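Long-range contact in acetone carboxylase alpha subunit (Xanthobacter autotrophicus Py2, PDB 5M45), which is the alpha subunit of a multi-chain carboxylase and belongs to the hydantoinase B/oxoprolinase family: residues 399-413 with 428-440. Numbering follows the deposited sequence.
Sequences YSWHFLVSAWTALWR and VNAGNANTSNWLQ. With ACT (acetate ion), chain N.
Asn432 grips the kinked helix through both its side chain and its backbone. Its ND2 donates to Val405 O (3.2 Å, 158° at the hydrogen) and also to Ala433 O, so an amide with two N-H groups suits the place. With CG between the backbone N and carbonyl carbon (chi1 61°), the amide is turned back against the helix, OD1 lying 3.5 Å from Thr409 CB and near the edge of the Trp412 indole. In return, Thr409 OG1 donates to Asn432 O at 2.9 Å, in the carbonyl plane and on a lone pair. A water donates to both Val405 O and Asn432 O, giving each acceptor a second bond. Gly431, without a side chain, brings its backbone close: its C is 3.6 Å from Thr409 OG1, its CA 3.7 Å from Trp412 CB. Asn429 OD1 accepts from Gly431 N in an Asx turn, and Asn429 CB packs on Trp412 CE3. The contact lays an irregular segment of the loop between helix 401-422 and strand 440-442 along the helix's buried first part, which also meets strands 286-297 and 313-324 and helix 349-361. Another water donates to Thr409 OG1 and Ala430 O and accepts from Arg413 NH1, while Arg413 NH2 bonds to Val291 O. A third joins Tyr399 OH, His402 ND1 and Asn434 OD1; His402 NE2 bonds to Asp295 O. Tyr399 OH also accepts a weak bond from Trp438 NE1 (2.9 Å).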
loop_
_atom_site.group_PDB
_atom_site.type_symbol
_atom_site.label_atom_id
_atom_site.label_comp_id
_atom_site.label_asym_id
_atom_site.label_seq_id
_atom_site.Cartn_x
_atom_site.Cartn_y
_atom_site.Cartn_z
ATOM N N TYR A 399 7.303 13.504 3.658
ATOM C CA TYR A 399 7.799 14.705 4.328
ATOM C C TYR A 399 7.827 15.939 3.390
ATOM O O TYR A 399 8.825 16.666 3.282
ATOM C CB TYR A 399 9.128 14.477 5.068
ATOM C CG TYR A 399 9.469 15.674 5.949
ATOM C CD1 TYR A 399 8.523 16.264 6.754
ATOM C CD2 TYR A 399 10.741 16.229 5.928
ATOM C CE1 TYR A 399 8.824 17.387 7.538
ATOM C CE2 TYR A 399 11.062 17.362 6.698
ATOM C CZ TYR A 399 10.105 17.944 7.478
ATOM O OH TYR A 399 10.389 19.075 8.230
ATOM N N SER A 400 6.675 16.125 2.738
ATOM C CA SER A 400 6.362 17.279 1.884
ATOM C C SER A 400 6.825 18.614 2.498
ATOM O O SER A 400 7.318 19.524 1.807
ATOM C CB SER A 400 4.832 17.354 1.727
ATOM O OG SER A 400 4.615 17.878 0.460
ATOM N N TRP A 401 6.607 18.723 3.794
ATOM C CA TRP A 401 6.949 19.938 4.549
ATOM C C TRP A 401 8.373 20.416 4.365
ATOM O O TRP A 401 8.593 21.610 4.431
ATOM C CB TRP A 401 6.734 19.740 6.070
ATOM C CG TRP A 401 5.349 19.346 6.510
ATOM C CD1 TRP A 401 4.997 18.186 7.130
ATOM C CD2 TRP A 401 4.160 20.149 6.432
ATOM N NE1 TRP A 401 3.658 18.221 7.486
ATOM C CE2 TRP A 401 3.110 19.398 7.042
ATOM C CE3 TRP A 401 3.867 21.418 5.914
ATOM C CZ2 TRP A 401 1.810 19.873 7.118
ATOM C CZ3 TRP A 401 2.560 21.887 6.018
ATOM C CH2 TRP A 401 1.551 21.123 6.620
ATOM N N HIS A 402 9.337 19.523 4.206
ATOM C CA HIS A 402 10.778 19.930 4.088
ATOM C C HIS A 402 10.967 21.051 3.052
ATOM O O HIS A 402 11.627 22.078 3.316
ATOM C CB HIS A 402 11.609 18.724 3.693
ATOM C CG HIS A 402 13.092 18.917 3.759
ATOM N ND1 HIS A 402 13.739 19.381 4.878
ATOM C CD2 HIS A 402 14.061 18.654 2.847
ATOM C CE1 HIS A 402 15.045 19.414 4.654
ATOM N NE2 HIS A 402 15.266 18.972 3.426
ATOM N N PHE A 403 10.321 20.851 1.888
ATOM C CA PHE A 403 10.305 21.866 0.829
ATOM C C PHE A 403 9.293 22.965 1.083
ATOM O O PHE A 403 9.598 24.158 0.928
ATOM C CB PHE A 403 10.044 21.197 -0.546
ATOM C CG PHE A 403 11.237 20.425 -1.119
ATOM C CD1 PHE A 403 12.416 20.167 -0.380
ATOM C CD2 PHE A 403 11.159 19.959 -2.421
ATOM C CE1 PHE A 403 13.471 19.462 -0.960
ATOM C CE2 PHE A 403 12.196 19.262 -2.993
ATOM C CZ PHE A 403 13.359 19.002 -2.260
ATOM N N LEU A 404 8.079 22.586 1.465
ATOM C CA LEU A 404 6.987 23.563 1.640
ATOM C C LEU A 404 7.322 24.702 2.627
ATOM O O LEU A 404 7.194 25.875 2.289
ATOM C CB LEU A 404 5.684 22.850 2.104
ATOM C CG LEU A 404 4.964 21.919 1.095
ATOM C CD1 LEU A 404 3.813 21.179 1.772
ATOM C CD2 LEU A 404 4.431 22.691 -0.105
ATOM N N VAL A 405 7.764 24.338 3.842
ATOM C CA VAL A 405 8.035 25.352 4.897
ATOM C C VAL A 405 9.247 26.232 4.539
ATOM O O VAL A 405 9.350 27.377 5.029
ATOM C CB VAL A 405 8.226 24.742 6.309
ATOM C CG1 VAL A 405 7.056 23.846 6.683
ATOM C CG2 VAL A 405 9.533 23.985 6.430
ATOM N N SER A 406 10.128 25.699 3.671
ATOM C CA SER A 406 11.335 26.383 3.240
ATOM C C SER A 406 11.053 27.390 2.092
ATOM O O SER A 406 11.793 28.355 1.921
ATOM C CB SER A 406 12.387 25.343 2.786
ATOM O OG SER A 406 12.820 24.493 3.851
ATOM N N ALA A 407 9.987 27.163 1.322
ATOM C CA ALA A 407 9.519 28.121 0.309
ATOM C C ALA A 407 8.588 29.196 0.876
ATOM O O ALA A 407 8.693 30.360 0.491
ATOM C CB ALA A 407 8.819 27.364 -0.813
ATOM N N TRP A 408 7.708 28.841 1.819
ATOM C CA TRP A 408 6.731 29.808 2.363
ATOM C C TRP A 408 7.383 30.944 3.180
ATOM O O TRP A 408 6.875 32.082 3.180
ATOM C CB TRP A 408 5.648 29.135 3.203
ATOM C CG TRP A 408 4.767 28.143 2.490
ATOM C CD1 TRP A 408 4.355 28.187 1.199
ATOM C CD2 TRP A 408 4.178 26.957 3.061
ATOM N NE1 TRP A 408 3.560 27.083 0.903
ATOM C CE2 TRP A 408 3.452 26.318 2.039
ATOM C CE3 TRP A 408 4.213 26.375 4.332
ATOM C CZ2 TRP A 408 2.754 25.132 2.254
ATOM C CZ3 TRP A 408 3.491 25.197 4.545
ATOM C CH2 TRP A 408 2.793 24.578 3.510
ATOM N N THR A 409 8.485 30.655 3.858
ATOM C CA THR A 409 9.138 31.640 4.738
ATOM C C THR A 409 9.506 32.958 4.024
ATOM O O THR A 409 9.365 34.032 4.601
ATOM C CB THR A 409 10.332 31.031 5.505
ATOM O OG1 THR A 409 10.751 31.905 6.573
ATOM C CG2 THR A 409 11.486 30.739 4.573
ATOM N N ALA A 410 9.932 32.878 2.762
ATOM C CA ALA A 410 10.302 34.079 1.997
ATOM C C ALA A 410 9.120 35.036 1.761
ATOM O O ALA A 410 9.324 36.242 1.657
ATOM C CB ALA A 410 10.929 33.690 0.678
ATOM N N LEU A 411 7.889 34.518 1.710
ATOM C CA LEU A 411 6.723 35.358 1.447
ATOM C C LEU A 411 6.427 36.316 2.601
ATOM O O LEU A 411 5.968 37.432 2.373
ATOM C CB LEU A 411 5.481 34.535 1.064
ATOM C CG LEU A 411 5.748 33.398 0.022
ATOM C CD1 LEU A 411 4.498 32.618 -0.366
ATOM C CD2 LEU A 411 6.437 33.847 -1.258
ATOM N N TRP A 412 6.712 35.906 3.850
ATOM C CA TRP A 412 6.630 36.840 4.999
ATOM C C TRP A 412 7.541 38.061 4.820
ATOM O O TRP A 412 7.177 39.177 5.205
ATOM C CB TRP A 412 7.085 36.182 6.310
ATOM C CG TRP A 412 6.225 35.139 6.922
ATOM C CD1 TRP A 412 6.302 33.790 6.703
ATOM C CD2 TRP A 412 5.206 35.325 7.940
ATOM N NE1 TRP A 412 5.380 33.135 7.512
ATOM C CE2 TRP A 412 4.709 34.054 8.277
ATOM C CE3 TRP A 412 4.688 36.448 8.591
ATOM C CZ2 TRP A 412 3.705 33.861 9.232
ATOM C CZ3 TRP A 412 3.697 36.275 9.550
ATOM C CH2 TRP A 412 3.217 34.984 9.874
ATOM N N ARG A 413 8.738 37.862 4.250
ATOM C CA ARG A 413 9.654 38.967 4.043
ATOM C C ARG A 413 9.114 39.996 3.043
ATOM O O ARG A 413 9.194 41.221 3.268
ATOM C CB ARG A 413 11.048 38.480 3.607
ATOM C CG ARG A 413 11.729 37.607 4.646
ATOM C CD ARG A 413 13.266 37.503 4.445
ATOM N NE ARG A 413 13.629 37.036 3.110
ATOM C CZ ARG A 413 13.669 35.752 2.715
ATOM N NH1 ARG A 413 13.388 34.729 3.535
ATOM N NH2 ARG A 413 14.025 35.479 1.449
ATOM N N VAL A 428 5.169 43.420 11.047
ATOM C CA VAL A 428 6.382 42.883 10.430
ATOM C C VAL A 428 6.792 41.548 11.112
ATOM O O VAL A 428 6.693 41.415 12.338
ATOM C CB VAL A 428 7.535 43.916 10.494
ATOM C CG1 VAL A 428 8.885 43.299 10.166
ATOM C CG2 VAL A 428 7.217 45.115 9.601
ATOM N N ASN A 429 7.233 40.577 10.298
ATOM C CA ASN A 429 7.756 39.302 10.809
ATOM C C ASN A 429 8.737 38.774 9.769
ATOM O O ASN A 429 8.379 38.630 8.575
ATOM C CB ASN A 429 6.598 38.346 11.064
ATOM C CG ASN A 429 7.015 37.048 11.752
ATOM O OD1 ASN A 429 7.841 36.295 11.245
ATOM N ND2 ASN A 429 6.393 36.758 12.905
ATOM N N ALA A 430 9.985 38.539 10.189
ATOM C CA ALA A 430 11.040 38.130 9.269
ATOM C C ALA A 430 10.838 36.727 8.666
ATOM O O ALA A 430 11.522 36.387 7.717
ATOM C CB ALA A 430 12.388 38.214 9.962
ATOM N N GLY A 431 9.923 35.923 9.233
ATOM C CA GLY A 431 9.522 34.647 8.643
ATOM C C GLY A 431 9.486 33.467 9.607
ATOM O O GLY A 431 9.886 33.562 10.771
ATOM N N ASN A 432 8.974 32.340 9.115
ATOM C CA ASN A 432 8.866 31.118 9.913
ATOM C C ASN A 432 10.156 30.288 9.918
ATOM O O ASN A 432 10.906 30.243 8.912
ATOM C CB ASN A 432 7.651 30.267 9.487
ATOM C CG ASN A 432 7.723 29.803 8.022
ATOM O OD1 ASN A 432 7.282 30.512 7.122
ATOM N ND2 ASN A 432 8.287 28.604 7.791
ATOM N N ALA A 433 10.403 29.629 11.064
ATOM C CA ALA A 433 11.457 28.641 11.199
ATOM C C ALA A 433 11.226 27.455 10.291
ATOM O O ALA A 433 10.081 27.158 9.925
ATOM C CB ALA A 433 11.520 28.146 12.634
ATOM N N ASN A 434 12.291 26.754 9.975
ATOM C CA ASN A 434 12.166 25.394 9.465
ATOM C C ASN A 434 11.606 24.495 10.600
ATOM O O ASN A 434 12.154 24.485 11.723
ATOM C CB ASN A 434 13.521 24.863 8.967
ATOM C CG ASN A 434 13.381 23.614 8.117
ATOM O OD1 ASN A 434 13.170 22.505 8.633
ATOM N ND2 ASN A 434 13.511 23.777 6.805
ATOM N N THR A 435 10.513 23.787 10.321
ATOM C CA THR A 435 9.819 22.989 11.346
ATOM C C THR A 435 10.441 21.571 11.424
ATOM O O THR A 435 9.977 20.634 10.742
ATOM C CB THR A 435 8.299 22.922 11.059
ATOM O OG1 THR A 435 8.050 22.176 9.855
ATOM C CG2 THR A 435 7.727 24.274 10.964
ATOM N N SER A 436 11.514 21.459 12.195
ATOM C CA SER A 436 12.309 20.197 12.350
ATOM C C SER A 436 13.228 20.383 13.568
ATOM O O SER A 436 13.281 21.503 14.097
ATOM C CB SER A 436 13.102 19.920 11.064
ATOM O OG SER A 436 14.153 20.883 10.852
ATOM N N ASN A 437 13.949 19.381 14.081
ATOM C CA ASN A 437 13.992 17.946 13.695
ATOM C C ASN A 437 12.729 17.169 14.051
ATOM O O ASN A 437 12.077 17.493 15.027
ATOM C CB ASN A 437 15.153 17.288 14.449
ATOM C CG ASN A 437 15.322 15.794 14.112
ATOM O OD1 ASN A 437 15.707 15.429 12.983
ATOM N ND2 ASN A 437 15.095 14.940 15.108
ATOM N N TRP A 438 12.442 16.120 13.272
ATOM C CA TRP A 438 11.412 15.116 13.570
ATOM C C TRP A 438 12.041 13.802 14.090
ATOM O O TRP A 438 12.635 13.008 13.311
ATOM C CB TRP A 438 10.558 14.848 12.316
ATOM C CG TRP A 438 9.798 16.031 11.825
ATOM C CD1 TRP A 438 10.210 16.920 10.847
ATOM C CD2 TRP A 438 8.508 16.496 12.265
ATOM N NE1 TRP A 438 9.268 17.890 10.659
ATOM C CE2 TRP A 438 8.222 17.684 11.527
ATOM C CE3 TRP A 438 7.601 16.071 13.232
ATOM C CZ2 TRP A 438 7.042 18.416 11.696
ATOM C CZ3 TRP A 438 6.390 16.802 13.414
ATOM C CH2 TRP A 438 6.122 17.965 12.616
ATOM N N LEU A 439 11.954 13.599 15.408
ATOM C CA LEU A 439 12.435 12.380 16.049
ATOM C C LEU A 439 11.510 11.220 15.641
ATOM O O LEU A 439 10.309 11.285 15.861
ATOM C CB LEU A 439 12.483 12.531 17.587
ATOM C CG LEU A 439 12.909 11.332 18.456
ATOM C CD1 LEU A 439 13.519 11.768 19.770
ATOM C CD2 LEU A 439 11.776 10.321 18.735
ATOM N N GLN A 440 12.086 10.198 15.030
ATOM C CA GLN A 440 11.300 9.061 14.473
ATOM C C GLN A 440 12.010 7.733 14.706
ATOM O O GLN A 440 13.212 7.699 14.955
ATOM C CB GLN A 440 11.104 9.251 12.975
ATOM C CG GLN A 440 10.236 10.463 12.626
ATOM C CD GLN A 440 10.197 10.730 11.141
ATOM O OE1 GLN A 440 9.401 10.138 10.408
ATOM N NE2 GLN A 440 11.090 11.600 10.673
HETATM C C ACT N . 1.532 17.764 10.054
HETATM O O ACT N . 2.184 16.951 9.360
HETATM O OXT ACT N . 0.298 17.622 10.196
HETATM C CH3 ACT N . 2.247 18.910 10.718
HETATM O O HOH W 1 12.736 20.103 7.520
HETATM O O HOH W 2 11.734 27.913 6.845
HETATM O O HOH W 3 12.516 34.227 6.327
#